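Local coordinates for protein oxalate--CoA ligase (Arabidopsis thaliana, PDB 5IE2) that belongs to the ANL superfamily of AMP-binding enzymes and binds adenosine-5'-triphosphate in a pocket, at residues 244-249 against 302-307. Residues are numbered along the deposited sequence; the frame is centred on the assembly and turned at random.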
loop_
_atom_site.group_PDB
_atom_site.type_symbol
_atom_site.label_atom_id
_atom_site.label_comp_id
_atom_site.label_asym_id
_atom_site.label_seq_id
_atom_site.Cartn_x
_atom_site.Cartn_y
_atom_site.Cartn_z
ATOM N N THR A 244 -1.672 1.052 20.834
ATOM C CA THR A 244 -0.612 2.051 20.956
ATOM C C THR A 244 -0.671 3.144 19.892
ATOM O O THR A 244 0.128 4.069 19.939
ATOM C CB THR A 244 0.782 1.426 20.878
ATOM O OG1 THR A 244 0.951 0.796 19.603
ATOM C CG2 THR A 244 0.973 0.390 22.028
ATOM N N PHE A 245 -1.597 3.009 18.937
ATOM C CA PHE A 245 -1.666 3.940 17.782
ATOM C C PHE A 245 -1.776 5.395 18.211
ATOM O O PHE A 245 -0.927 6.222 17.832
ATOM C CB PHE A 245 -2.851 3.566 16.867
ATOM C CG PHE A 245 -3.028 4.511 15.711
ATOM C CD1 PHE A 245 -1.981 4.684 14.808
ATOM C CD2 PHE A 245 -4.199 5.248 15.552
ATOM C CE1 PHE A 245 -2.094 5.563 13.720
ATOM C CE2 PHE A 245 -4.327 6.149 14.454
ATOM C CZ PHE A 245 -3.268 6.301 13.553
ATOM N N TRP A 246 -2.830 5.747 18.964
ATOM C CA TRP A 246 -3.027 7.140 19.293
ATOM C C TRP A 246 -1.993 7.640 20.288
ATOM O O TRP A 246 -1.580 8.778 20.162
ATOM C CB TRP A 246 -4.444 7.411 19.819
ATOM C CG TRP A 246 -5.470 7.366 18.655
ATOM C CD1 TRP A 246 -6.458 6.444 18.477
ATOM C CD2 TRP A 246 -5.553 8.268 17.543
ATOM N NE1 TRP A 246 -7.163 6.708 17.321
ATOM C CE2 TRP A 246 -6.619 7.821 16.722
ATOM C CE3 TRP A 246 -4.839 9.416 17.170
ATOM C CZ2 TRP A 246 -6.998 8.492 15.554
ATOM C CZ3 TRP A 246 -5.197 10.078 15.991
ATOM C CH2 TRP A 246 -6.279 9.618 15.199
ATOM N N PRO A 247 -1.579 6.802 21.260
ATOM C CA PRO A 247 -0.453 7.313 22.078
ATOM C C PRO A 247 0.801 7.678 21.270
ATOM O O PRO A 247 1.448 8.696 21.577
ATOM C CB PRO A 247 -0.184 6.163 23.036
ATOM C CG PRO A 247 -1.570 5.601 23.281
ATOM C CD PRO A 247 -2.226 5.637 21.914
ATOM N N ASP A 248 1.134 6.862 20.266
ATOM C CA ASP A 248 2.260 7.182 19.378
ATOM C C ASP A 248 1.996 8.422 18.532
ATOM O O ASP A 248 2.904 9.245 18.344
ATOM C CB ASP A 248 2.594 6.004 18.466
ATOM C CG ASP A 248 3.394 4.895 19.179
ATOM O OD1 ASP A 248 3.899 5.150 20.306
ATOM O OD2 ASP A 248 3.511 3.780 18.611
ATOM N N MET A 249 0.778 8.543 18.005
ATOM C CA MET A 249 0.442 9.702 17.172
ATOM C C MET A 249 0.585 10.977 18.001
ATOM O O MET A 249 1.024 12.007 17.485
ATOM C CB MET A 249 -0.986 9.606 16.623
ATOM C CG MET A 249 -1.201 8.468 15.603
ATOM S SD MET A 249 -0.608 8.915 13.914
ATOM C CE MET A 249 -1.913 10.092 13.399
ATOM N N GLU A 302 -16.189 12.171 11.737
ATOM C CA GLU A 302 -16.891 12.487 12.995
ATOM C C GLU A 302 -16.067 12.138 14.228
ATOM O O GLU A 302 -16.073 12.863 15.237
ATOM C CB GLU A 302 -18.219 11.738 13.061
ATOM C CG GLU A 302 -19.029 12.078 14.311
ATOM C CD GLU A 302 -19.460 13.540 14.305
ATOM O OE1 GLU A 302 -20.131 13.950 13.328
ATOM O OE2 GLU A 302 -19.099 14.286 15.251
ATOM N N ALA A 303 -15.377 11.009 14.170
ATOM C CA ALA A 303 -14.602 10.535 15.316
ATOM C C ALA A 303 -13.394 11.418 15.548
ATOM O O ALA A 303 -13.107 11.761 16.698
ATOM C CB ALA A 303 -14.151 9.112 15.106
ATOM N N PHE A 304 -12.647 11.762 14.482
ATOM C CA PHE A 304 -11.333 12.399 14.688
ATOM C C PHE A 304 -11.175 13.820 14.178
ATOM O O PHE A 304 -10.123 14.435 14.377
ATOM C CB PHE A 304 -10.253 11.504 14.059
ATOM C CG PHE A 304 -10.345 10.081 14.530
ATOM C CD1 PHE A 304 -10.392 9.784 15.915
ATOM C CD2 PHE A 304 -10.486 9.044 13.624
ATOM C CE1 PHE A 304 -10.495 8.476 16.358
ATOM C CE2 PHE A 304 -10.574 7.726 14.030
ATOM C CZ PHE A 304 -10.617 7.417 15.427
ATOM N N GLY A 305 -12.189 14.332 13.497
ATOM C CA GLY A 305 -12.305 15.728 13.153
ATOM C C GLY A 305 -11.336 16.207 12.086
ATOM O O GLY A 305 -11.008 17.388 12.053
ATOM N N ALA A 306 -10.863 15.295 11.229
ATOM C CA ALA A 306 -9.967 15.681 10.137
ATOM C C ALA A 306 -10.585 15.261 8.805
ATOM O O ALA A 306 -11.316 14.272 8.765
ATOM C CB ALA A 306 -8.589 15.034 10.306
ATOM N N PRO A 307 -10.279 15.996 7.735
ATOM C CA PRO A 307 -10.773 15.559 6.407
ATOM C C PRO A 307 -10.195 14.196 6.004
ATOM O O PRO A 307 -9.002 13.941 6.189
ATOM C CB PRO A 307 -10.290 16.667 5.455
ATOM C CG PRO A 307 -9.043 17.210 6.166
ATOM C CD PRO A 307 -9.438 17.202 7.639
#
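Trp246 and Phe304 reach across from helices whose backbones stay well apart, their CA atoms 10.9 Å from each other, and the two rings alone bridge the distance. In Trp246, CB heads toward Phe304, and a chi1 of -74° sets CG across from the carbonyl carbon, which carries the indole out from helix 242-251. Past CG, the pyrrole side comes near first: NE1 lies 3.9 Å from CE1 of Phe304, and CE2 of Trp246 approaches the same carbon. CZ2 makes the closest approach, over the centre of the phenyl ring, 3.5 Å above its plane and 3.6 Å from Phe304 CE1; CH2 then passes above the CG side of that ring. With the planes of the six-membered and phenyl rings at 46° and their centroids 4.8 Å apart, the pair is an oblique aromatic contact. Within the AMP-binding part of the ANL fold, Phe304 also packs on Ile285 of strand 284-287, and Ile267 of helix 261-273 touches both aromatic side chains. Tyr279 meets each of them edge-to-face as well, so the indole and phenyl rings share a buried aromatic cluster. On the opposite face of the Phe304 ring lies Ala303 CB, 3.7 Å above the plane, while Phe245 CE2 rests over one face of the indole. Phe304 is the last residue of helix 294-304, and Gly305 leaves helical geometry next.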